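Local coordinates for PA0833-PD protein (Pseudomonas aeruginosa PAO1, PDB 6JFW) that probably anchors the outer membrane to the cell wall, its OmpA C-like periplasmic domain binding peptidoglycan in an enlarged pocket, at residues I35-D40 with Q87-S92; Q116-N121 with A128-V133. All coordinates share one frame; numbering follows the deposited sequence.

Interaction 1 (I35-D40 with Q87-S92); sequences ITFATD and QRRAQS
F37, where the chain leaves helical geometry after helix 33-36, faces R89 of helix 79-99 with their CA atoms 8.1 Å apart, and both CB atoms point across the gap. R89 CG stands over the face of the F37 ring, 3.8 Å from its centroid, in a CH-pi contact, while CB comes closer still, 3.3 Å from F37 CZ at the rim. Because the arginine chain is extended from CG to NE (chi2 -179°), it runs across the ring and brings its guanidinium over the CD2 side, the two planes only 15° apart. T36 CG2 lies against the opposite face of the ring, and S92 CB meets its edge 4.3 Å from F37 CE1. R89 NH2 reaches the loop, 3.1 Å from T39 O, and NE donates a hydrogen bond to S41 O. Arginine suits this partly exposed place because its methylenes and flat head can lie on a buried phenylalanine while its N-H groups reach loop carbonyls. R89 is also the arginine of the OmpA C-like signature, which in relatives helps bind peptidoglycan; its ordering by F37 and S41 is consistent with shaping the pocket here.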
ATOM      1  N   ILE A  35      -0.920  -4.517 -10.232  1.00 24.50           N
ATOM      2  CA  ILE A  35      -2.363  -4.298 -10.229  1.00 26.10           C
ATOM      3  C   ILE A  35      -2.750  -2.935  -9.681  1.00 22.60           C
ATOM      4  O   ILE A  35      -3.901  -2.511  -9.878  1.00 19.35           O
ATOM      5  CB  ILE A  35      -3.102  -5.407  -9.450  1.00 29.09           C
ATOM      6  CG1 ILE A  35      -2.789  -5.317  -7.959  1.00 28.27           C
ATOM      7  CG2 ILE A  35      -2.720  -6.779  -9.975  1.00 33.25           C
ATOM      8  CD1 ILE A  35      -3.925  -4.797  -7.145  1.00 33.39           C
ATOM      9  N   THR A  36      -1.840  -2.238  -9.002  1.00 18.53           N
ATOM     10  CA  THR A  36      -2.134  -0.926  -8.445  1.00 19.06           C
ATOM     11  C   THR A  36      -1.856   0.192  -9.440  1.00 16.88           C
ATOM     12  O   THR A  36      -2.596   1.180  -9.490  1.00 18.48           O
ATOM     13  CB  THR A  36      -1.313  -0.699  -7.172  1.00 17.41           C
ATOM     14  OG1 THR A  36      -1.557  -1.767  -6.250  1.00 20.42           O
ATOM     15  CG2 THR A  36      -1.683   0.624  -6.517  1.00 18.23           C
ATOM     16  N   PHE A  37      -0.810   0.047 -10.245  1.00 15.98           N
ATOM     17  CA  PHE A  37      -0.359   1.109 -11.124  1.00 15.01           C
ATOM     18  C   PHE A  37      -0.408   0.659 -12.575  1.00 18.54           C
ATOM     19  O   PHE A  37      -0.234  -0.522 -12.888  1.00 18.87           O
ATOM     20  CB  PHE A  37       1.060   1.548 -10.756  1.00 14.79           C
ATOM     21  CG  PHE A  37       1.164   2.084  -9.366  1.00 19.38           C
ATOM     22  CD1 PHE A  37       0.670   3.341  -9.068  1.00 17.55           C
ATOM     23  CD2 PHE A  37       1.718   1.324  -8.348  1.00 17.93           C
ATOM     24  CE1 PHE A  37       0.741   3.842  -7.788  1.00 13.87           C
ATOM     25  CE2 PHE A  37       1.792   1.820  -7.062  1.00 15.29           C
ATOM     26  CZ  PHE A  37       1.298   3.081  -6.783  1.00 16.44           C
ATOM     27  N   ALA A  38      -0.549   1.621 -13.456  1.00 21.29           N
ATOM     28  CA  ALA A  38      -0.502   1.385 -14.868  1.00 21.46           C
ATOM     29  C   ALA A  38       0.987   1.416 -15.297  1.00 26.46           C
ATOM     30  O   ALA A  38       1.673   2.374 -15.107  1.00 29.61           O
ATOM     31  CB  ALA A  38      -1.282   2.456 -15.578  1.00 23.25           C
ATOM     32  N   THR A  39       1.471   0.336 -15.854  1.00 27.53           N
ATOM     33  CA  THR A  39       2.866   0.256 -16.298  1.00 31.97           C
ATOM     34  C   THR A  39       3.875   0.543 -15.188  1.00 32.84           C
ATOM     35  O   THR A  39       3.726   0.097 -14.085  1.00 34.11           O
ATOM     36  CB  THR A  39       3.128   1.056 -17.629  1.00 38.56           C
ATOM     37  OG1 THR A  39       4.400   0.736 -18.143  1.00 49.80           O
ATOM     38  CG2 THR A  39       3.055   2.532 -17.461  1.00 35.40           C
ATOM     39  N   ASP A  40       4.894   1.301 -15.483  1.00 31.79           N
ATOM     40  CA  ASP A  40       5.893   1.611 -14.500  1.00 31.64           C
ATOM     41  C   ASP A  40       5.657   3.021 -14.003  1.00 32.17           C
ATOM     42  O   ASP A  40       6.519   3.645 -13.452  1.00 36.53           O
ATOM     43  CB  ASP A  40       7.272   1.357 -15.019  1.00 32.09           C
ATOM     44  CG  ASP A  40       7.671   2.313 -16.058  1.00 42.44           C
ATOM     45  OD1 ASP A  40       6.789   2.889 -16.703  1.00 45.68           O
ATOM     46  OD2 ASP A  40       8.862   2.501 -16.229  1.00 41.83           O
ATOM     47  N   GLN A  87       8.729   6.661  -3.678  1.00 15.07           N
ATOM     48  CA  GLN A  87       8.060   7.811  -3.079  1.00 21.14           C
ATOM     49  C   GLN A  87       6.908   8.296  -3.950  1.00 20.48           C
ATOM     50  O   GLN A  87       5.831   8.631  -3.439  1.00 19.90           O
ATOM     51  CB  GLN A  87       9.072   8.935  -2.848  1.00 23.42           C
ATOM     52  CG  GLN A  87       8.454  10.311  -2.656  1.00 36.29           C
ATOM     53  CD  GLN A  87       8.380  10.744  -1.198  1.00 47.78           C
ATOM     54  OE1 GLN A  87       8.260   9.918  -0.306  1.00 49.30           O
ATOM     55  NE2 GLN A  87       8.451  12.044  -0.963  1.00 50.25           N
ATOM     56  N   ARG A  88       7.111   8.332  -5.273  1.00 16.78           N
ATOM     57  CA  ARG A  88       6.056   8.763  -6.188  1.00 15.85           C
ATOM     58  C   ARG A  88       4.824   7.878  -6.074  1.00 15.87           C
ATOM     59  O   ARG A  88       3.689   8.368  -6.129  1.00 10.93           O
ATOM     60  CB  ARG A  88       6.558   8.742  -7.631  1.00 17.31           C
ATOM     61  CG  ARG A  88       7.634   9.748  -7.988  1.00 25.75           C
ATOM     62  CD  ARG A  88       7.979   9.604  -9.466  1.00 23.66           C
ATOM     63  NE  ARG A  88       9.347  10.009  -9.774  1.00 26.65           N
ATOM     64  CZ  ARG A  88       9.895   9.926 -10.982  1.00 33.00           C
ATOM     65  NH1 ARG A  88       9.190   9.453 -12.002  1.00 25.32           N
ATOM     66  NH2 ARG A  88      11.148  10.315 -11.171  1.00 30.20           N
ATOM     67  N   ARG A  89       5.025   6.567  -5.943  1.00 16.30           N
ATOM     68  CA  ARG A  89       3.893   5.648  -5.922  1.00 14.54           C
ATOM     69  C   ARG A  89       3.128   5.743  -4.607  1.00 11.60           C
ATOM     70  O   ARG A  89       1.892   5.680  -4.595  1.00 14.16           O
ATOM     71  CB  ARG A  89       4.383   4.224  -6.198  1.00 12.15           C
ATOM     72  CG  ARG A  89       4.714   4.007  -7.676  1.00 17.05           C
ATOM     73  CD  ARG A  89       5.190   2.599  -8.014  1.00 18.71           C
ATOM     74  NE  ARG A  89       4.961   2.312  -9.430  1.00 16.99           N
ATOM     75  CZ  ARG A  89       5.023   1.103  -9.980  1.00 22.78           C
ATOM     76  NH1 ARG A  89       5.323   0.043  -9.240  1.00 15.55           N
ATOM     77  NH2 ARG A  89       4.787   0.954 -11.276  1.00 24.05           N
ATOM     78  N   ALA A  90       3.839   5.920  -3.490  1.00 13.89           N
ATOM     79  CA  ALA A  90       3.166   6.124  -2.211  1.00 12.56           C
ATOM     80  C   ALA A  90       2.402   7.442  -2.194  1.00 16.04           C
ATOM     81  O   ALA A  90       1.318   7.530  -1.604  1.00 15.72           O
ATOM     82  CB  ALA A  90       4.182   6.074  -1.070  1.00 14.81           C
ATOM     83  N   GLN A  91       2.957   8.476  -2.837  1.00 15.80           N
ATOM     84  CA  GLN A  91       2.267   9.759  -2.958  1.00 21.52           C
ATOM     85  C   GLN A  91       0.923   9.603  -3.654  1.00 14.36           C
ATOM     86  O   GLN A  91      -0.090  10.158  -3.211  1.00 15.62           O
ATOM     87  CB  GLN A  91       3.150  10.752  -3.724  1.00 15.46           C
ATOM     88  CG  GLN A  91       2.393  11.912  -4.386  1.00 27.00           C
ATOM     89  CD  GLN A  91       2.020  11.646  -5.843  1.00 36.96           C
ATOM     90  OE1 GLN A  91       2.777  11.023  -6.590  1.00 31.18           O
ATOM     91  NE2 GLN A  91       0.850  12.127  -6.251  1.00 26.17           N
ATOM     92  N   SER A  92       0.901   8.859  -4.763  1.00 14.64           N
ATOM     93  CA  SER A  92      -0.319   8.731  -5.551  1.00 13.51           C
ATOM     94  C   SER A  92      -1.422   8.048  -4.758  1.00 12.51           C
ATOM     95  O   SER A  92      -2.581   8.480  -4.791  1.00 13.01           O
ATOM     96  CB  SER A  92      -0.030   7.948  -6.830  1.00 14.02           C
ATOM     97  OG  SER A  92       0.807   8.684  -7.703  1.00 26.04           O
TER

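Interaction 2 (Q116-N121 with A128-V133); sequences QPIASN and AQNRRV
N130, near the end of helix 124-130, turns its amide into the loop 116-121 and grips the backbone with both ends. Its CG lies anti to the carbonyl carbon (chi1 -69°), which carries the amide over to the loop. OD1 accepts from A119 N at 2.9 Å, on a lone pair, and more weakly from I118 N. On the other side of the amide, ND2 donates to A119 O at 2.9 Å, a nearly straight bond (164°) that lies in the amide plane but meets the carbonyl from above its own plane. A weak bond from ND2 to N121 OD1 completes the set, the two side-chain amides being turned 61° against each other. Asparagine suits this buried place because one short, flat group offers both an acceptor and a donor. P117 CB packs against the same amide, 3.6 Å from N130 ND2.

R132 approaches further back along the loop. Its NH2 donates to Q116 O at 2.8 Å, nearly along the C=O axis, and NH1 turns back to N130 O, so the guanidinium links the loop to the helix end. I118 lays CG2 over one guanidinium face, 3.5 Å from R132 NH2, and sets CD1 against Q129 O. A119 CB rests beside the Q129 side chain.

R132 also forms a salt bridge with E134 and a cation-pi contact with Y72, whose hydroxyl is hydrogen-bonded to Q116 OE1. The loop between strand 107-111 and helix 124-130 is thus fastened where that helix passes into strand 132-139, which runs antiparallel to strand 65-72 in the sheet.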
ATOM      1  N   GLN A 116      13.973  -3.856   2.471  1.00 13.57           N
ATOM      2  CA  GLN A 116      12.993  -4.847   2.900  1.00 14.76           C
ATOM      3  C   GLN A 116      12.303  -5.569   1.732  1.00 19.93           C
ATOM      4  O   GLN A 116      11.076  -5.531   1.625  1.00 22.88           O
ATOM      5  CB  GLN A 116      11.952  -4.207   3.809  1.00 21.17           C
ATOM      6  CG  GLN A 116      12.506  -3.499   5.027  1.00 15.27           C
ATOM      7  CD  GLN A 116      11.406  -2.915   5.891  1.00 29.33           C
ATOM      8  OE1 GLN A 116      10.301  -2.650   5.414  1.00 22.30           O
ATOM      9  NE2 GLN A 116      11.699  -2.713   7.170  1.00 23.92           N
ATOM     10  N   PRO A 117      13.064  -6.226   0.860  1.00 18.39           N
ATOM     11  CA  PRO A 117      12.409  -7.040  -0.173  1.00 18.42           C
ATOM     12  C   PRO A 117      11.613  -8.163   0.473  1.00 20.10           C
ATOM     13  O   PRO A 117      12.018  -8.727   1.491  1.00 20.15           O
ATOM     14  CB  PRO A 117      13.579  -7.577  -1.009  1.00 16.57           C
ATOM     15  CG  PRO A 117      14.778  -7.443  -0.146  1.00 20.06           C
ATOM     16  CD  PRO A 117      14.533  -6.270   0.746  1.00 20.21           C
ATOM     17  N   ILE A 118      10.446  -8.465  -0.106  1.00 19.17           N
ATOM     18  CA  ILE A 118       9.672  -9.612   0.361  1.00 19.43           C
ATOM     19  C   ILE A 118       9.970 -10.865  -0.446  1.00 24.90           C
ATOM     20  O   ILE A 118       9.473 -11.948  -0.098  1.00 22.78           O
ATOM     21  CB  ILE A 118       8.152  -9.347   0.335  1.00 19.13           C
ATOM     22  CG1 ILE A 118       7.685  -8.941  -1.065  1.00 18.49           C
ATOM     23  CG2 ILE A 118       7.771  -8.298   1.370  1.00 24.92           C
ATOM     24  CD1 ILE A 118       6.181  -9.046  -1.255  1.00 31.17           C
ATOM     25  N   ALA A 119      10.766 -10.755  -1.505  1.00 19.66           N
ATOM     26  CA  ALA A 119      11.134 -11.892  -2.333  1.00 19.04           C
ATOM     27  C   ALA A 119      12.508 -11.619  -2.927  1.00 18.39           C
ATOM     28  O   ALA A 119      13.071 -10.534  -2.765  1.00 17.97           O
ATOM     29  CB  ALA A 119      10.092 -12.149  -3.427  1.00 23.48           C
ATOM     30  N   SER A 120      13.047 -12.614  -3.624  1.00 19.93           N
ATOM     31  CA  SER A 120      14.401 -12.502  -4.149  1.00 20.65           C
ATOM     32  C   SER A 120      14.436 -11.581  -5.360  1.00 19.84           C
ATOM     33  O   SER A 120      13.621 -11.710  -6.278  1.00 24.76           O
ATOM     34  CB  SER A 120      14.952 -13.873  -4.530  1.00 24.11           C
ATOM     35  OG  SER A 120      16.289 -13.758  -4.987  1.00 30.73           O
ATOM     36  N   ASN A 121      15.394 -10.659  -5.361  1.00 19.78           N
ATOM     37  CA  ASN A 121      15.639  -9.800  -6.510  1.00 24.46           C
ATOM     38  C   ASN A 121      16.393 -10.511  -7.627  1.00 23.40           C
ATOM     39  O   ASN A 121      16.690  -9.883  -8.649  1.00 20.95           O
ATOM     40  CB  ASN A 121      16.406  -8.552  -6.064  1.00 22.73           C
ATOM     41  CG  ASN A 121      15.511  -7.540  -5.376  1.00 17.25           C
ATOM     42  OD1 ASN A 121      14.527  -7.078  -5.951  1.00 19.44           O
ATOM     43  ND2 ASN A 121      15.838  -7.203  -4.133  1.00 22.15           N
ATOM     44  N   ALA A 128       9.239  -8.550  -9.270  1.00 19.23           N
ATOM     45  CA  ALA A 128       7.897  -8.001  -9.441  1.00 24.79           C
ATOM     46  C   ALA A 128       7.147  -7.948  -8.116  1.00 22.07           C
ATOM     47  O   ALA A 128       6.384  -7.007  -7.864  1.00 20.39           O
ATOM     48  CB  ALA A 128       7.120  -8.824 -10.468  1.00 23.46           C
ATOM     49  N   GLN A 129       7.347  -8.949  -7.256  1.00 14.43           N
ATOM     50  CA  GLN A 129       6.699  -8.940  -5.949  1.00 22.01           C
ATOM     51  C   GLN A 129       7.210  -7.806  -5.075  1.00 18.81           C
ATOM     52  O   GLN A 129       6.461  -7.282  -4.243  1.00 16.37           O
ATOM     53  CB  GLN A 129       6.918 -10.272  -5.239  1.00 25.11           C
ATOM     54  CG  GLN A 129       6.141 -11.431  -5.817  1.00 25.26           C
ATOM     55  CD  GLN A 129       6.543 -12.744  -5.187  1.00 34.27           C
ATOM     56  OE1 GLN A 129       7.225 -13.560  -5.806  1.00 41.44           O
ATOM     57  NE2 GLN A 129       6.135 -12.953  -3.944  1.00 32.82           N
ATOM     58  N   ASN A 130       8.478  -7.425  -5.236  1.00 13.00           N
ATOM     59  CA  ASN A 130       9.043  -6.382  -4.391  1.00 15.80           C
ATOM     60  C   ASN A 130       8.524  -5.003  -4.776  1.00 13.78           C
ATOM     61  O   ASN A 130       8.471  -4.105  -3.928  1.00 14.32           O
ATOM     62  CB  ASN A 130      10.567  -6.433  -4.455  1.00 14.75           C
ATOM     63  CG  ASN A 130      11.130  -7.676  -3.792  1.00 17.87           C
ATOM     64  OD1 ASN A 130      10.532  -8.215  -2.860  1.00 19.69           O
ATOM     65  ND2 ASN A 130      12.278  -8.139  -4.271  1.00 13.02           N
ATOM     66  N   ARG A 131       8.136  -4.815  -6.035  1.00 12.57           N
ATOM     67  CA  ARG A 131       7.489  -3.577  -6.461  1.00 13.58           C
ATOM     68  C   ARG A 131       6.067  -3.569  -5.924  1.00 13.69           C
ATOM     69  O   ARG A 131       5.182  -4.244  -6.455  1.00 15.07           O
ATOM     70  CB  ARG A 131       7.503  -3.454  -7.979  1.00 13.24           C
ATOM     71  CG  ARG A 131       8.878  -3.234  -8.566  1.00 20.58           C
ATOM     72  CD  ARG A 131       8.777  -2.889 -10.037  1.00 23.74           C
ATOM     73  NE  ARG A 131       8.203  -3.986 -10.807  1.00 18.49           N
ATOM     74  CZ  ARG A 131       8.921  -4.928 -11.408  1.00 31.21           C
ATOM     75  NH1 ARG A 131       8.317  -5.892 -12.089  1.00 29.40           N
ATOM     76  NH2 ARG A 131      10.244  -4.905 -11.329  1.00 28.89           N
ATOM     77  N   ARG A 132       5.841  -2.799  -4.865  1.00 14.11           N
ATOM     78  CA  ARG A 132       4.573  -2.841  -4.157  1.00 14.12           C
ATOM     79  C   ARG A 132       4.436  -1.579  -3.323  1.00 12.58           C
ATOM     80  O   ARG A 132       5.412  -0.867  -3.073  1.00  9.27           O
ATOM     81  CB  ARG A 132       4.484  -4.076  -3.255  1.00 13.32           C
ATOM     82  CG  ARG A 132       5.309  -3.929  -1.982  1.00 14.14           C
ATOM     83  CD  ARG A 132       6.029  -5.211  -1.601  1.00 17.02           C
ATOM     84  NE  ARG A 132       6.649  -5.100  -0.283  1.00 17.34           N
ATOM     85  CZ  ARG A 132       7.954  -4.953  -0.072  1.00 18.43           C
ATOM     86  NH1 ARG A 132       8.796  -4.904  -1.095  1.00 13.99           N
ATOM     87  NH2 ARG A 132       8.418  -4.858   1.167  1.00 16.65           N
ATOM     88  N   VAL A 133       3.207  -1.317  -2.892  1.00 10.59           N
ATOM     89  CA  VAL A 133       2.917  -0.310  -1.880  1.00 11.51           C
ATOM     90  C   VAL A 133       2.285  -1.023  -0.696  1.00 14.44           C
ATOM     91  O   VAL A 133       1.407  -1.875  -0.875  1.00 15.44           O
ATOM     92  CB  VAL A 133       1.997   0.802  -2.415  1.00 13.42           C
ATOM     93  CG1 VAL A 133       1.433   1.625  -1.266  1.00 14.86           C
ATOM     94  CG2 VAL A 133       2.759   1.698  -3.377  1.00 12.87           C
TER

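How the interactions relate
Interaction 1 closes along the chain before interaction 2 opens, and their centres lie about 14 Å apart. V133, at the end of segment 128-133, joins them: its CG2 lies 3.8 Å from F37 CE2 and 4.1 Å from R89 CB. The strand that leaves the polar network of interaction 2 thus packs at once against the phenylalanine-arginine pair of interaction 1. Backbone bonds of R131 to G33 and V133 to M31 further tie this part of the chain to the start of helix 33-36 and the end of strand 26-32. R131 also pairs with D74, the signature aspartate, while interaction 1 contains the signature arginine, so both contacts probably border the pocket of this domain, which probably binds peptidoglycan.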